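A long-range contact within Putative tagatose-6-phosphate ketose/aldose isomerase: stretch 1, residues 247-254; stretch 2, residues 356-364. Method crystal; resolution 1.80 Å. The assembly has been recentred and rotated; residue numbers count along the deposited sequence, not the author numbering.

Stretch 1 247-254: LELTAGKL
Stretch 2 (356-364) HMGNTPDTP

The end of a helix in stretch 1 packs against an irregular segment in stretch 2, more than 100 residues away in the same chain, and together they bury 334 Å² counted over both sides. Leu247 to Leu249 are the last helical residues; Thr250 leaves helical angles (-94/12) and opens a type I' turn to Lys253, with Ala251 at 48/42 and Gly252 at 82/-6. The turn is closed by Lys253 N to Thr250 O (2.9 Å), and Gly252 N reaches back to Leu247 O (2.8 Å). At its backbone angles Gly252 calls for glycine, because a CB would be jammed against the carbonyl O of Ala251. Stretch 2 leaves a helix at Met357 (-88/9), passes Gly358 with positive phi (83/13), extends through Asn359 (-85/167) and Thr360 (-107/98), and then makes a type I turn from Thr360 to Thr363. The register is set by Leu249 and Pro361, whose CA atoms lie 5.5 Å apart.

One hydrogen bond crosses the contact: Asn359 ND2 donates to Leu249 O at 2.9 Å, with an N-H...O angle of 137°. The carbonyl lies at the helix end, and Asn359, its CA-to-CB bond pointing toward stretch 1, presents the amide with chi1 t (-159°) and chi2 6°. The other end of the same amide is used locally, Asn359 OD1 accepting a weak bond from Thr360 N (2.8 Å), so the side chain serves as donor across the contact and acceptor within its own loop. Ala251 CB lies 4.0 Å from Asn359 ND2, its small methyl flanking the amide.

Leu249 has the largest covered area, 74 Å². Its CA-to-CB bond points sideways, but the mt rotamer (-67°, -178°) brings the end of the side chain nearer stretch 2: Leu249 CD2 lies 3.2 Å from Pro361 O, 4.2 Å from Pro361 CB and 3.9 Å from Pro364 CG. Both proline rings are C-gamma endo and offer compact apolar surface to the leucine. Pro364, its CA-to-CB bond pointing toward stretch 1, also places CG 3.5 Å from Glu248 O and CB 3.7 Å from Leu249 O.

Met357, a selenomethionine, covers the turn with chi angles p, t, m (71°, 172°, -71°). Along this long, flexible chain, Met357 SE lies 3.6 Å from Thr250 O and 3.7 Å from Thr250 CB, and Met357 CE 3.4 Å from Lys253 CG. Thr250 adopts chi1 p (71°), where Thr250 OG1 accepts a hydrogen bond from Leu254 N (3.1 Å, 169°) and so ties the first residue of the turn to the residue that follows it; its CA-to-CB bond points away overall, although CB still touches the selenium. Lys253 is folded m, m, t, m (-62°, -51°, 164°, -53°), which lets NZ bond Ala251 O at 2.7 Å while the aliphatic CG meets the selenomethionine methyl. In the other turn, Thr360, its CA-to-CB bond pointing away from stretch 1, has chi1 p (50°) and donates from OG1 to Thr363 O (2.8 Å).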

# COMPACT_ATOMS: atom_id res chain seq x y z
N LEU A 247 -10.17 -11.90 -6.40
CA LEU A 247 -11.32 -11.20 -5.89
C LEU A 247 -12.26 -10.86 -7.04
O LEU A 247 -13.44 -11.17 -6.98
CB LEU A 247 -10.86 -9.97 -5.15
CG LEU A 247 -11.82 -9.38 -4.17
CD1 LEU A 247 -12.01 -10.26 -2.92
CD2 LEU A 247 -11.26 -7.98 -3.83
N GLU A 248 -11.71 -10.27 -8.10
CA GLU A 248 -12.50 -9.88 -9.27
C GLU A 248 -13.20 -11.08 -9.91
O GLU A 248 -14.43 -11.08 -10.12
CB GLU A 248 -11.59 -9.28 -10.34
CG GLU A 248 -11.15 -7.92 -10.04
CD GLU A 248 -10.25 -7.35 -11.10
OE1 GLU A 248 -9.55 -8.10 -11.82
OE2 GLU A 248 -10.23 -6.11 -11.20
N LEU A 249 -12.41 -12.09 -10.25
CA LEU A 249 -12.92 -13.17 -11.09
C LEU A 249 -13.88 -14.10 -10.32
O LEU A 249 -14.73 -14.77 -10.93
CB LEU A 249 -11.77 -13.93 -11.74
CG LEU A 249 -10.98 -13.11 -12.78
CD1 LEU A 249 -9.90 -13.95 -13.40
CD2 LEU A 249 -11.88 -12.50 -13.87
N THR A 250 -13.75 -14.13 -8.99
CA THR A 250 -14.70 -14.89 -8.16
C THR A 250 -15.87 -14.05 -7.64
O THR A 250 -16.62 -14.52 -6.77
CB THR A 250 -14.04 -15.60 -6.98
OG1 THR A 250 -13.62 -14.66 -5.98
CG2 THR A 250 -12.87 -16.52 -7.44
N ALA A 251 -16.02 -12.84 -8.16
CA ALA A 251 -17.04 -11.88 -7.70
C ALA A 251 -17.05 -11.75 -6.18
O ALA A 251 -18.10 -11.74 -5.55
CB ALA A 251 -18.44 -12.29 -8.21
N GLY A 252 -15.86 -11.71 -5.58
CA GLY A 252 -15.76 -11.55 -4.15
C GLY A 252 -15.93 -12.80 -3.33
O GLY A 252 -15.73 -12.76 -2.11
N LYS A 253 -16.28 -13.92 -3.94
CA LYS A 253 -16.56 -15.10 -3.14
C LYS A 253 -15.34 -15.62 -2.41
O LYS A 253 -15.44 -16.11 -1.29
CB LYS A 253 -17.21 -16.19 -3.99
CG LYS A 253 -18.57 -15.76 -4.58
CD LYS A 253 -19.55 -15.18 -3.54
CE LYS A 253 -20.69 -14.42 -4.22
NZ LYS A 253 -20.18 -13.38 -5.18
N LEU A 254 -14.17 -15.54 -3.02
CA LEU A 254 -12.95 -15.87 -2.30
C LEU A 254 -12.33 -14.57 -1.82
O LEU A 254 -11.92 -13.73 -2.65
CB LEU A 254 -11.99 -16.59 -3.24
CG LEU A 254 -10.73 -17.28 -2.73
CD1 LEU A 254 -10.90 -17.92 -1.33
CD2 LEU A 254 -10.30 -18.33 -3.78
N HIS A 356 -14.58 -22.71 -12.18
CA HIS A 356 -14.96 -23.82 -11.28
C HIS A 356 -16.21 -23.51 -10.46
O HIS A 356 -17.02 -24.40 -10.18
CB HIS A 356 -13.81 -24.17 -10.36
CG HIS A 356 -14.08 -25.33 -9.46
ND1 HIS A 356 -13.95 -26.64 -9.89
CD2 HIS A 356 -14.46 -25.39 -8.17
CE1 HIS A 356 -14.24 -27.45 -8.89
NE2 HIS A 356 -14.56 -26.72 -7.84
N MSE A 357 -16.37 -22.26 -10.06
CA MSE A 357 -17.56 -21.88 -9.30
C MSE A 357 -18.74 -21.48 -10.20
O MSE A 357 -19.73 -20.95 -9.70
CB MSE A 357 -17.22 -20.74 -8.35
CG MSE A 357 -16.98 -19.42 -9.05
SE MSE A 357 -16.82 -17.95 -7.76
CE MSE A 357 -18.72 -17.88 -7.17
N GLY A 358 -18.63 -21.67 -11.51
CA GLY A 358 -19.74 -21.40 -12.41
C GLY A 358 -19.89 -19.94 -12.83
O GLY A 358 -20.92 -19.55 -13.40
N ASN A 359 -18.87 -19.13 -12.58
CA ASN A 359 -18.91 -17.73 -12.98
C ASN A 359 -18.45 -17.58 -14.43
O ASN A 359 -17.94 -18.52 -15.02
CB ASN A 359 -18.05 -16.89 -12.04
CG ASN A 359 -18.43 -15.41 -12.06
OD1 ASN A 359 -19.42 -15.00 -12.69
ND2 ASN A 359 -17.64 -14.60 -11.38
N THR A 360 -18.69 -16.41 -15.01
CA THR A 360 -18.29 -16.07 -16.35
C THR A 360 -17.12 -15.08 -16.24
O THR A 360 -17.33 -13.91 -16.00
CB THR A 360 -19.48 -15.44 -17.12
OG1 THR A 360 -20.06 -14.39 -16.34
CG2 THR A 360 -20.59 -16.49 -17.39
N PRO A 361 -15.87 -15.58 -16.36
CA PRO A 361 -14.73 -14.72 -16.00
C PRO A 361 -14.56 -13.45 -16.83
O PRO A 361 -14.02 -12.49 -16.30
CB PRO A 361 -13.50 -15.65 -16.18
CG PRO A 361 -13.97 -16.81 -16.92
CD PRO A 361 -15.46 -16.93 -16.78
N ASP A 362 -14.99 -13.45 -18.09
CA ASP A 362 -14.81 -12.27 -18.95
C ASP A 362 -15.70 -11.11 -18.47
O ASP A 362 -15.39 -9.96 -18.74
CB ASP A 362 -15.11 -12.60 -20.42
CG ASP A 362 -14.12 -13.57 -21.04
OD1 ASP A 362 -12.99 -13.76 -20.50
OD2 ASP A 362 -14.46 -14.16 -22.09
N THR A 363 -16.79 -11.47 -17.79
CA THR A 363 -17.78 -10.56 -17.21
C THR A 363 -18.29 -11.18 -15.88
O THR A 363 -19.40 -11.76 -15.79
CB THR A 363 -19.00 -10.39 -18.14
OG1 THR A 363 -19.65 -11.66 -18.29
CG2 THR A 363 -18.58 -9.89 -19.50
N PRO A 364 -17.44 -11.15 -14.85
CA PRO A 364 -17.76 -11.95 -13.64
C PRO A 364 -18.64 -11.22 -12.60
O PRO A 364 -18.79 -9.98 -12.67
CB PRO A 364 -16.38 -12.28 -13.09
CG PRO A 364 -15.53 -11.09 -13.49
CD PRO A 364 -16.14 -10.47 -14.73